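Local coordinates for protein prolyl-tRNA synthetase (Giardia lamblia ATCC 50803, PDB 3IAL) that probably attaches L-proline to tRNA(Pro) at the expense of ATP, and is captured here with the intermediate prolyl-adenylate bound, at residues W27-M32 and N158-I163; L162-E167 and S274-A279; P463-E468 and S504-V509; P491-L496 and Y511-K516. One frame throughout, in Å; residues are numbered along the deposited sequence.

Contact 1 of 4, residues W27-M32 and N158-I163. With PR8 (5'-O-[(R)-hydroxy{[(2S)-pyrrolidin-2-ylcarbonyl]oxy}phosphoryl]adenosine), chain H.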
# COMPACT_ATOMS: atom_id res chain seq x y z
N TRP B 27 13.47 -0.46 27.07
CA TRP B 27 14.13 0.15 25.92
C TRP B 27 13.16 0.26 24.76
O TRP B 27 13.04 1.32 24.13
CB TRP B 27 15.36 -0.68 25.54
CG TRP B 27 16.14 -0.15 24.41
CD1 TRP B 27 17.23 0.67 24.48
CD2 TRP B 27 15.91 -0.41 23.03
NE1 TRP B 27 17.70 0.93 23.21
CE2 TRP B 27 16.89 0.30 22.31
CE3 TRP B 27 14.97 -1.17 22.34
CZ2 TRP B 27 16.96 0.25 20.92
CZ3 TRP B 27 15.04 -1.21 20.95
CH2 TRP B 27 16.01 -0.49 20.26
N PHE B 28 12.47 -0.84 24.49
CA PHE B 28 11.52 -0.91 23.37
C PHE B 28 10.40 0.11 23.51
O PHE B 28 10.14 0.88 22.58
CB PHE B 28 10.93 -2.32 23.26
CG PHE B 28 10.08 -2.52 22.04
CD1 PHE B 28 10.65 -2.95 20.85
CD2 PHE B 28 8.70 -2.30 22.09
CE1 PHE B 28 9.86 -3.16 19.71
CE2 PHE B 28 7.91 -2.49 20.96
CZ PHE B 28 8.50 -2.93 19.77
N ASP B 29 9.73 0.13 24.66
CA ASP B 29 8.65 1.08 24.91
C ASP B 29 9.10 2.53 24.78
O ASP B 29 8.41 3.34 24.16
CB ASP B 29 8.03 0.87 26.30
CG ASP B 29 7.21 -0.40 26.39
OD1 ASP B 29 6.76 -0.93 25.35
OD2 ASP B 29 7.02 -0.87 27.53
N ALA B 30 10.26 2.85 25.36
CA ALA B 30 10.78 4.21 25.30
C ALA B 30 11.18 4.61 23.86
O ALA B 30 10.84 5.71 23.40
CB ALA B 30 11.97 4.38 26.26
N ILE B 31 11.86 3.73 23.14
CA ILE B 31 12.24 4.05 21.76
C ILE B 31 11.01 4.22 20.85
O ILE B 31 11.02 5.06 19.96
CB ILE B 31 13.27 3.06 21.16
CG1 ILE B 31 14.03 3.70 19.99
CG2 ILE B 31 12.59 1.75 20.72
CD1 ILE B 31 14.61 5.11 20.30
N MET B 32 9.94 3.44 21.08
CA MET B 32 8.69 3.58 20.31
C MET B 32 8.19 5.01 20.37
O MET B 32 7.80 5.59 19.35
CB MET B 32 7.57 2.67 20.83
CG MET B 32 7.68 1.19 20.54
SD MET B 32 7.71 0.74 18.80
CE MET B 32 9.45 0.38 18.61
N ASN B 158 -2.19 -8.07 27.07
CA ASN B 158 -0.91 -7.39 27.28
C ASN B 158 -0.32 -6.91 25.96
O ASN B 158 0.64 -7.49 25.44
CB ASN B 158 0.09 -8.31 27.99
CG ASN B 158 -0.33 -8.65 29.40
OD1 ASN B 158 -0.84 -7.79 30.13
ND2 ASN B 158 -0.11 -9.90 29.79
N THR B 159 -0.91 -5.85 25.42
CA THR B 159 -0.54 -5.37 24.10
C THR B 159 0.82 -4.64 24.13
O THR B 159 1.14 -3.95 25.10
CB THR B 159 -1.63 -4.44 23.50
OG1 THR B 159 -1.71 -3.23 24.25
CG2 THR B 159 -2.99 -5.13 23.50
N LYS B 160 1.59 -4.82 23.07
CA LYS B 160 2.88 -4.17 22.90
C LYS B 160 2.95 -3.78 21.42
O LYS B 160 2.73 -4.64 20.56
CB LYS B 160 4.02 -5.13 23.28
CG LYS B 160 5.44 -4.51 23.36
CD LYS B 160 6.37 -5.39 24.23
CE LYS B 160 7.80 -4.82 24.39
NZ LYS B 160 7.96 -3.71 25.42
N PRO B 161 3.23 -2.51 21.11
CA PRO B 161 3.30 -2.07 19.71
C PRO B 161 4.13 -2.99 18.83
O PRO B 161 5.21 -3.43 19.24
CB PRO B 161 3.96 -0.69 19.81
CG PRO B 161 3.54 -0.19 21.12
CD PRO B 161 3.47 -1.38 22.03
N LEU B 162 3.62 -3.29 17.64
CA LEU B 162 4.29 -4.10 16.62
C LEU B 162 4.31 -5.60 16.94
O LEU B 162 4.25 -6.42 16.03
CB LEU B 162 5.73 -3.62 16.36
CG LEU B 162 5.94 -2.12 16.14
CD1 LEU B 162 7.40 -1.85 15.85
CD2 LEU B 162 5.08 -1.62 14.99
N ILE B 163 4.39 -5.96 18.22
CA ILE B 163 4.64 -7.34 18.65
C ILE B 163 3.34 -8.07 18.99
O ILE B 163 3.15 -9.20 18.58
CB ILE B 163 5.63 -7.35 19.86
CG1 ILE B 163 7.05 -7.02 19.37
CG2 ILE B 163 5.62 -8.68 20.59
CD1 ILE B 163 7.99 -6.65 20.48
C PR8 H . -1.24 -17.11 9.37
N PR8 H . -2.92 -16.93 7.64
O PR8 H . -1.99 -16.36 10.00
P PR8 H . 0.37 -17.04 11.26
N1 PR8 H . 0.56 -8.88 16.53
C2 PR8 H . 1.47 -8.72 15.58
N3 PR8 H . 1.76 -9.69 14.71
C4 PR8 H . 1.15 -10.88 14.77
C5 PR8 H . 0.20 -11.08 15.76
C6 PR8 H . -0.09 -10.06 16.65
N6 PR8 H . -1.01 -10.24 17.60
N7 PR8 H . -0.26 -12.32 15.61
C8 PR8 H . 0.37 -12.87 14.58
N9 PR8 H . 1.24 -12.00 14.06
CA PR8 H . -1.61 -17.54 7.95
CB PR8 H . -0.61 -16.94 6.98
CD PR8 H . -2.80 -16.27 6.35
CG PR8 H . -1.36 -15.76 6.35
C1' PR8 H . 2.13 -12.28 12.88
O10 PR8 H . -0.08 -17.65 9.84
O1P PR8 H . -0.47 -17.50 12.39
C2' PR8 H . 3.22 -13.33 13.20
O2' PR8 H . 4.46 -12.95 12.59
O2P PR8 H . 1.89 -17.52 11.45
C3' PR8 H . 2.72 -14.56 12.47
O3' PR8 H . 3.81 -15.44 12.17
C4' PR8 H . 2.23 -13.87 11.22
O4' PR8 H . 1.36 -12.86 11.78
C5' PR8 H . 1.50 -14.86 10.35
O5' PR8 H . 0.43 -15.44 11.07
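The ring of F28 points from helix 24-34 into the loop 158-163. Its CG stands anti to the backbone N (chi1 -173°), and the ring meets I163 tip to tip. CD1 of I163 lies over one face, 4.2 Å from the centroid of the F28 ring and 24° off the ring normal, which meets the geometry of a CH-pi contact. M32, one turn further along the same helix, places its CE over the opposite face, so the ring is clamped between a methyl from its own helix and one from the loop. At the ring edge, near its plane, the carbonyl O of P161 comes within 3.3 Å of CE2 of F28. K160 runs obliquely past the ring, with its CE 3.5 Å from CD2 of F28. The chain is extended until it bends at chi4 (80°), and this turn brings NZ to D29, where a salt bridge of 3.0 Å joins NZ of K160 to OD1 of D29. The ammonium approaches from above the carboxylate plane. Further along the helix, SD of M32 packs 3.9 Å from CD1 of L162. Helix 276-285 adjoins the same apolar side chains. The arrangement is a helix packed on the back of the loop joining strands 143-152 and 167-177, the motif 2 loop of a class II synthetase, whose carbonyls of L162 and I163 lie beside the adenine.

Contact 2 of 4, residues L162-E167 and S274-A279. With PR8 (5'-O-[(R)-hydroxy{[(2S)-pyrrolidin-2-ylcarbonyl]oxy}phosphoryl]adenosine), chain H.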
# COMPACT_ATOMS: atom_id res chain seq x y z
N LEU B 162 3.62 -3.29 17.64
CA LEU B 162 4.29 -4.10 16.62
C LEU B 162 4.31 -5.60 16.94
O LEU B 162 4.25 -6.42 16.03
CB LEU B 162 5.73 -3.62 16.36
CG LEU B 162 5.94 -2.12 16.14
CD1 LEU B 162 7.40 -1.85 15.85
CD2 LEU B 162 5.08 -1.62 14.99
N ILE B 163 4.39 -5.96 18.22
CA ILE B 163 4.64 -7.34 18.65
C ILE B 163 3.34 -8.07 18.99
O ILE B 163 3.15 -9.20 18.58
CB ILE B 163 5.63 -7.35 19.86
CG1 ILE B 163 7.05 -7.02 19.37
CG2 ILE B 163 5.62 -8.68 20.59
CD1 ILE B 163 7.99 -6.65 20.48
N ARG B 164 2.46 -7.42 19.75
CA ARG B 164 1.17 -8.00 20.13
C ARG B 164 0.12 -6.91 20.14
O ARG B 164 -0.03 -6.21 21.13
CB ARG B 164 1.23 -8.63 21.53
CG ARG B 164 1.80 -10.04 21.60
CD ARG B 164 1.38 -10.72 22.91
NE ARG B 164 1.76 -9.91 24.07
CZ ARG B 164 2.86 -10.07 24.80
NH1 ARG B 164 3.72 -11.05 24.54
NH2 ARG B 164 3.10 -9.24 25.82
N VAL B 165 -0.60 -6.77 19.03
CA VAL B 165 -1.62 -5.73 18.88
C VAL B 165 -2.95 -6.35 18.47
O VAL B 165 -3.01 -7.51 18.07
CB VAL B 165 -1.17 -4.62 17.88
CG1 VAL B 165 -0.06 -3.76 18.50
CG2 VAL B 165 -0.72 -5.20 16.56
N ARG B 166 -4.02 -5.58 18.58
CA ARG B 166 -5.36 -6.08 18.27
C ARG B 166 -5.77 -5.76 16.83
O ARG B 166 -6.59 -6.46 16.26
CB ARG B 166 -6.38 -5.58 19.28
CG ARG B 166 -6.24 -6.28 20.64
CD ARG B 166 -7.09 -5.64 21.70
NE ARG B 166 -8.50 -5.99 21.58
CZ ARG B 166 -9.53 -5.19 21.91
NH1 ARG B 166 -9.34 -3.95 22.36
NH2 ARG B 166 -10.76 -5.64 21.77
N GLU B 167 -5.20 -4.69 16.26
CA GLU B 167 -5.22 -4.50 14.80
C GLU B 167 -3.80 -4.61 14.27
O GLU B 167 -2.92 -3.86 14.65
CB GLU B 167 -5.84 -3.15 14.40
CG GLU B 167 -5.69 -2.86 12.91
CD GLU B 167 -6.66 -1.80 12.40
OE1 GLU B 167 -7.28 -1.10 13.23
OE2 GLU B 167 -6.80 -1.67 11.17
N SER B 274 4.01 -9.87 9.48
CA SER B 274 3.34 -8.73 10.05
C SER B 274 4.36 -7.67 10.48
O SER B 274 5.53 -7.73 10.10
CB SER B 274 2.52 -9.20 11.26
OG SER B 274 3.37 -9.42 12.37
N THR B 275 3.89 -6.72 11.29
CA THR B 275 4.71 -5.68 11.91
C THR B 275 5.82 -6.22 12.82
O THR B 275 6.75 -5.48 13.18
CB THR B 275 3.83 -4.77 12.79
OG1 THR B 275 3.14 -5.57 13.76
CG2 THR B 275 2.81 -4.01 11.94
N ARG B 276 5.72 -7.49 13.21
CA ARG B 276 6.78 -8.16 13.96
C ARG B 276 8.14 -8.18 13.26
O ARG B 276 9.17 -8.22 13.92
CB ARG B 276 6.37 -9.60 14.28
CG ARG B 276 5.28 -9.69 15.29
CD ARG B 276 4.93 -11.12 15.58
NE ARG B 276 4.14 -11.23 16.80
CZ ARG B 276 3.79 -12.37 17.37
NH1 ARG B 276 4.14 -13.54 16.83
NH2 ARG B 276 3.08 -12.34 18.49
N VAL B 277 8.14 -8.17 11.93
CA VAL B 277 9.39 -8.09 11.16
C VAL B 277 10.12 -6.78 11.49
O VAL B 277 11.32 -6.79 11.78
CB VAL B 277 9.14 -8.17 9.64
CG1 VAL B 277 10.46 -8.13 8.87
CG2 VAL B 277 8.36 -9.44 9.28
N LEU B 278 9.37 -5.67 11.48
CA LEU B 278 9.89 -4.37 11.87
C LEU B 278 10.34 -4.40 13.34
O LEU B 278 11.43 -3.93 13.66
CB LEU B 278 8.85 -3.27 11.65
CG LEU B 278 9.23 -1.83 11.98
CD1 LEU B 278 10.42 -1.38 11.14
CD2 LEU B 278 8.04 -0.87 11.79
N ALA B 279 9.52 -4.97 14.21
CA ALA B 279 9.90 -5.14 15.62
C ALA B 279 11.30 -5.78 15.74
O ALA B 279 12.14 -5.28 16.49
CB ALA B 279 8.88 -5.97 16.36
C PR8 H . -1.24 -17.11 9.37
N PR8 H . -2.92 -16.93 7.64
O PR8 H . -1.99 -16.36 10.00
P PR8 H . 0.37 -17.04 11.26
N1 PR8 H . 0.56 -8.88 16.53
C2 PR8 H . 1.47 -8.72 15.58
N3 PR8 H . 1.76 -9.69 14.71
C4 PR8 H . 1.15 -10.88 14.77
C5 PR8 H . 0.20 -11.08 15.76
C6 PR8 H . -0.09 -10.06 16.65
N6 PR8 H . -1.01 -10.24 17.60
N7 PR8 H . -0.26 -12.32 15.61
C8 PR8 H . 0.37 -12.87 14.58
N9 PR8 H . 1.24 -12.00 14.06
CA PR8 H . -1.61 -17.54 7.95
CB PR8 H . -0.61 -16.94 6.98
CD PR8 H . -2.80 -16.27 6.35
CG PR8 H . -1.36 -15.76 6.35
C1' PR8 H . 2.13 -12.28 12.88
O10 PR8 H . -0.08 -17.65 9.84
O1P PR8 H . -0.47 -17.50 12.39
C2' PR8 H . 3.22 -13.33 13.20
O2' PR8 H . 4.46 -12.95 12.59
O2P PR8 H . 1.89 -17.52 11.45
C3' PR8 H . 2.72 -14.56 12.47
O3' PR8 H . 3.81 -15.44 12.17
C4' PR8 H . 2.23 -13.87 11.22
O4' PR8 H . 1.36 -12.86 11.78
C5' PR8 H . 1.50 -14.86 10.35
O5' PR8 H . 0.43 -15.44 11.07
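The adenylate pocket of the class II synthetase core is built here from two of its signature elements, the loop of motif 2 and the start of the motif 3 helix with its arginine, R276. The R276 chain is extended from CG to NE and lays its guanidinium against the adenine, with C4 of PR8 over one face, 3.6 Å above the plane. At the edge, the group grips a single carbonyl side-on. NE of R276 donates to O of I163 at 2.9 Å and 160°, on a lone pair in the carbonyl plane, while NH2 comes nearly along the C=O axis. NH1 turns to the carbonyl of Q237, so both edges help to fix the rotation of the guanidinium. The positive charge lying over the base would be expected to polarise it. S274 does two jobs: its OG donates to N3 of PR8 at 2.9 Å and accepts from N of R276, capping the helix start. V165 reads the other edge of the adenine through weak backbone bonds to N1 and N6. Deeper in, CB of A279 packs 3.7 Å from CG1 of I163 and also against CB of L162. Beside them OG1 of T275, in the crowded position between backbone N and carbonyl carbon (chi1 56°), donates to O of L162 at 2.7 Å.

Contact 3 of 4, residues P463-E468 and S504-V509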
# COMPACT_ATOMS: atom_id res chain seq x y z
N PRO B 463 18.64 -33.01 21.49
CA PRO B 463 18.10 -34.18 20.80
C PRO B 463 16.85 -34.68 21.53
O PRO B 463 16.78 -34.61 22.76
CB PRO B 463 19.25 -35.21 20.86
CG PRO B 463 20.20 -34.71 21.89
CD PRO B 463 19.96 -33.25 22.10
N PHE B 464 15.88 -35.17 20.76
CA PHE B 464 14.58 -35.52 21.30
C PHE B 464 14.02 -36.73 20.55
O PHE B 464 14.27 -36.89 19.36
CB PHE B 464 13.65 -34.31 21.19
CG PHE B 464 12.34 -34.46 21.91
CD1 PHE B 464 12.30 -34.62 23.29
CD2 PHE B 464 11.14 -34.38 21.21
CE1 PHE B 464 11.08 -34.74 23.96
CE2 PHE B 464 9.93 -34.50 21.86
CZ PHE B 464 9.89 -34.68 23.24
N TYR B 465 13.24 -37.55 21.25
CA TYR B 465 12.86 -38.88 20.76
C TYR B 465 11.70 -38.94 19.75
O TYR B 465 11.49 -39.99 19.14
CB TYR B 465 12.54 -39.80 21.96
CG TYR B 465 11.14 -39.65 22.50
CD1 TYR B 465 10.12 -40.51 22.09
CD2 TYR B 465 10.82 -38.65 23.41
CE1 TYR B 465 8.84 -40.39 22.58
CE2 TYR B 465 9.54 -38.51 23.90
CZ TYR B 465 8.55 -39.39 23.48
OH TYR B 465 7.27 -39.25 23.96
N THR B 466 10.96 -37.85 19.57
CA THR B 466 9.80 -37.87 18.68
C THR B 466 9.42 -36.49 18.14
O THR B 466 9.65 -35.47 18.77
CB THR B 466 8.56 -38.45 19.40
OG1 THR B 466 7.50 -38.62 18.45
CG2 THR B 466 8.09 -37.53 20.53
N THR B 467 8.83 -36.48 16.95
CA THR B 467 8.24 -35.28 16.39
C THR B 467 6.73 -35.41 16.38
O THR B 467 6.03 -34.55 15.83
CB THR B 467 8.73 -35.03 14.95
OG1 THR B 467 8.24 -36.07 14.09
CG2 THR B 467 10.24 -34.97 14.91
N GLU B 468 6.23 -36.48 16.99
CA GLU B 468 4.81 -36.81 16.99
C GLU B 468 4.12 -36.22 18.23
O GLU B 468 4.77 -35.61 19.09
CB GLU B 468 4.64 -38.34 16.90
CG GLU B 468 5.22 -38.95 15.60
CD GLU B 468 5.19 -40.48 15.53
OE1 GLU B 468 5.00 -41.16 16.56
OE2 GLU B 468 5.37 -41.02 14.42
N SER B 504 14.04 -38.27 27.66
CA SER B 504 13.52 -39.62 27.93
C SER B 504 14.60 -40.69 27.98
O SER B 504 14.38 -41.77 28.54
CB SER B 504 12.51 -40.01 26.84
OG SER B 504 13.14 -40.13 25.57
N GLY B 505 15.76 -40.42 27.38
CA GLY B 505 16.81 -41.42 27.24
C GLY B 505 16.66 -42.34 26.03
O GLY B 505 17.57 -43.12 25.73
N LYS B 506 15.53 -42.24 25.34
CA LYS B 506 15.24 -43.05 24.15
C LYS B 506 16.08 -42.58 22.96
O LYS B 506 16.72 -41.54 23.04
CB LYS B 506 13.75 -42.98 23.81
CG LYS B 506 12.84 -43.55 24.89
CD LYS B 506 11.39 -43.52 24.45
CE LYS B 506 10.44 -43.84 25.60
NZ LYS B 506 9.03 -43.44 25.27
N PRO B 507 16.08 -43.35 21.85
CA PRO B 507 16.85 -42.91 20.69
C PRO B 507 16.33 -41.59 20.13
O PRO B 507 15.11 -41.38 20.09
CB PRO B 507 16.64 -44.04 19.67
CG PRO B 507 16.20 -45.22 20.48
CD PRO B 507 15.42 -44.65 21.61
N ALA B 508 17.24 -40.71 19.74
CA ALA B 508 16.87 -39.39 19.22
C ALA B 508 16.53 -39.48 17.74
O ALA B 508 17.24 -40.14 16.98
CB ALA B 508 17.98 -38.38 19.45
N VAL B 509 15.44 -38.82 17.34
CA VAL B 509 15.06 -38.72 15.92
C VAL B 509 15.15 -37.29 15.37
O VAL B 509 14.95 -37.09 14.18
CB VAL B 509 13.63 -39.26 15.67
CG1 VAL B 509 13.52 -40.70 16.12
CG2 VAL B 509 12.59 -38.39 16.37
O HOH W 1 12.87 -42.47 19.75
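The two chains draw closest where CA of Y465 lies 4.3 Å from CA of A508, and one backbone hydrogen bond ties them: N of V509 donates to O of F464 at 3.0 Å and 156°, from above the carbonyl plane. CA of Y465 makes a CA-H...O contact with O of P507, and a water bridges the same two residues by donating to both carbonyls. The Y465 ring rises in the crowded position between backbone N and carbonyl carbon (chi1 83°), and K506 lies side by side with it, pointing the same way. CB of K506 lies 3.9 Å from CB of Y465, and further out CD and NZ run past CD1 and CE1. S504 meets the other ortho carbon, its OG 3.5 Å from CD2 of Y465, while that same OG accepts from N of K506 in an ST turn. Two residues back from Y465, on the strand, CB of P463 touches CB of A508 at 3.7 Å. CG2 of V509 leans on the Y465 carbonyl, 3.4 Å from its O. A second ST turn, T466 OG1 accepting from N of E468, shapes the outgoing chain. This is the end of an antiparallel pair, strands 459-464 and 510-515, where the chain leaves the strand in the C-terminal domain of prolyl-tRNA synthetase.

Contact 4 of 4, residues P491-L496 and Y511-K516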
# COMPACT_ATOMS: atom_id res chain seq x y z
N PRO B 491 13.65 -29.98 10.00
CA PRO B 491 13.78 -31.28 9.35
C PRO B 491 15.06 -31.44 8.53
O PRO B 491 15.52 -32.56 8.33
CB PRO B 491 12.54 -31.35 8.45
CG PRO B 491 11.60 -30.38 9.00
CD PRO B 491 12.45 -29.27 9.53
N ASP B 492 15.61 -30.32 8.07
CA ASP B 492 16.87 -30.31 7.31
C ASP B 492 18.12 -30.58 8.17
O ASP B 492 19.20 -30.81 7.62
CB ASP B 492 17.02 -28.98 6.56
CG ASP B 492 15.93 -28.77 5.52
OD1 ASP B 492 15.60 -29.73 4.79
OD2 ASP B 492 15.40 -27.64 5.44
N GLU B 493 17.98 -30.53 9.50
CA GLU B 493 19.05 -30.94 10.40
C GLU B 493 18.91 -32.42 10.67
O GLU B 493 17.90 -32.86 11.21
CB GLU B 493 18.98 -30.19 11.73
CG GLU B 493 19.39 -28.74 11.67
CD GLU B 493 19.18 -28.02 13.00
OE1 GLU B 493 18.82 -26.83 12.98
OE2 GLU B 493 19.37 -28.65 14.06
N ASN B 494 19.91 -33.20 10.30
CA ASN B 494 19.84 -34.65 10.49
C ASN B 494 20.59 -35.12 11.74
O ASN B 494 21.74 -34.75 11.96
CB ASN B 494 20.29 -35.41 9.24
CG ASN B 494 19.12 -36.00 8.47
OD1 ASN B 494 18.29 -36.71 9.04
ND2 ASN B 494 19.03 -35.69 7.18
N VAL B 495 19.89 -35.90 12.56
CA VAL B 495 20.45 -36.38 13.81
C VAL B 495 21.52 -37.43 13.54
O VAL B 495 21.41 -38.22 12.60
CB VAL B 495 19.36 -36.95 14.76
CG1 VAL B 495 18.72 -38.20 14.17
CG2 VAL B 495 19.95 -37.25 16.13
N LEU B 496 22.56 -37.40 14.36
CA LEU B 496 23.63 -38.37 14.26
C LEU B 496 23.08 -39.70 14.77
O LEU B 496 22.33 -39.72 15.74
CB LEU B 496 24.83 -37.92 15.10
CG LEU B 496 25.45 -36.58 14.66
CD1 LEU B 496 26.36 -36.02 15.74
CD2 LEU B 496 26.19 -36.77 13.34
N TYR B 511 16.47 -32.81 16.57
CA TYR B 511 16.84 -31.80 17.57
C TYR B 511 15.68 -30.83 17.73
O TYR B 511 15.33 -30.11 16.80
CB TYR B 511 18.11 -31.04 17.17
CG TYR B 511 19.28 -31.94 16.89
CD1 TYR B 511 20.04 -32.47 17.93
CD2 TYR B 511 19.62 -32.28 15.59
CE1 TYR B 511 21.12 -33.31 17.67
CE2 TYR B 511 20.69 -33.11 15.32
CZ TYR B 511 21.44 -33.62 16.36
OH TYR B 511 22.49 -34.45 16.07
N MET B 512 15.08 -30.82 18.91
CA MET B 512 14.04 -29.86 19.21
C MET B 512 14.68 -28.57 19.70
O MET B 512 15.82 -28.57 20.17
CB MET B 512 13.06 -30.40 20.27
CG MET B 512 12.04 -31.37 19.72
SD MET B 512 11.01 -30.62 18.44
CE MET B 512 9.77 -31.90 18.23
N TYR B 513 13.92 -27.48 19.55
CA TYR B 513 14.29 -26.17 20.06
C TYR B 513 13.22 -25.69 21.02
O TYR B 513 12.03 -25.64 20.68
CB TYR B 513 14.42 -25.16 18.93
CG TYR B 513 15.60 -25.38 18.02
CD1 TYR B 513 16.74 -24.61 18.12
CD2 TYR B 513 15.55 -26.35 17.02
CE1 TYR B 513 17.81 -24.79 17.27
CE2 TYR B 513 16.62 -26.55 16.17
CZ TYR B 513 17.75 -25.76 16.29
OH TYR B 513 18.82 -25.95 15.45
N CYS B 514 13.66 -25.29 22.21
CA CYS B 514 12.78 -24.83 23.26
C CYS B 514 13.12 -23.37 23.55
O CYS B 514 14.28 -22.98 23.46
CB CYS B 514 12.99 -25.70 24.51
SG CYS B 514 12.52 -24.97 26.05
N ALA B 515 12.10 -22.58 23.90
CA ALA B 515 12.29 -21.17 24.22
C ALA B 515 11.07 -20.54 24.88
O ALA B 515 9.95 -21.03 24.74
CB ALA B 515 12.63 -20.38 22.96
N LYS B 516 11.32 -19.45 25.61
CA LYS B 516 10.27 -18.55 26.06
C LYS B 516 9.81 -17.74 24.87
O LYS B 516 10.63 -17.21 24.12
CB LYS B 516 10.79 -17.57 27.11
CG LYS B 516 10.82 -18.09 28.52
CD LYS B 516 10.78 -16.91 29.49
CE LYS B 516 10.83 -17.35 30.93
NZ LYS B 516 10.21 -16.30 31.81
O HOH W 2 15.85 -32.29 13.72
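With CG anti to the carbonyl carbon in E493, Y511 and Y513 (chi1 near -60° in all three) and the E493 chain extended beyond CG, the carboxylate is carried to the two rings that strand 510-515 turns toward the loop 491-496. E493 and Y513 meet tip to tip: OH of Y513 donates to OE1 of E493 at 2.6 Å, on the syn lone pair, with the carboxylate plane turned 80° from the ring. The other oxygen, OE2, forms a salt bridge with R461, which also makes a cation-pi contact with Y511. Y511 is crossed obliquely by the loop. Its CE2 lies 3.6 Å from CA of V495, and CG2 of V495 comes 3.9 Å from CZ of Y511. The carbonyl O of N494 sits at the ring edge, in plane, 3.9 Å from CE2 of Y511. The ring's hydroxyl accepts a weak bond from N of L496 (OH to N, 3.4 Å), and it is also hydrogen-bonded to E499. At the root of the ring, a water accepts from N of Y511 and lies near O of E493. The short bond to Y513 and the salt bridge to R461 load both E493 oxygens, which would be expected to stabilise the charged carboxylate and lower its pKa.

In the fold
Contacts 1 and 2 are buried in the catalytic core, sharing L162 and I163 and both touching the adenylate; one backs the loop 158-167 with a helix, the other turns it to the ligand. Contacts 3 and 4 lie in the C-terminal domain, at the surface and partly buried respectively, on the neighbouring strands 459-464 and 510-515, and they touch, for instance F464 against M512. The centres of contacts 2 and 4 are about 26 Å apart. Chemistry follows place: apolar packing with a single salt bridge in contact 1, arginine and hydroxyl bonds around a base in contact 2, backbone and water links in contact 3, and tyrosine-carboxylate bonding in contact 4.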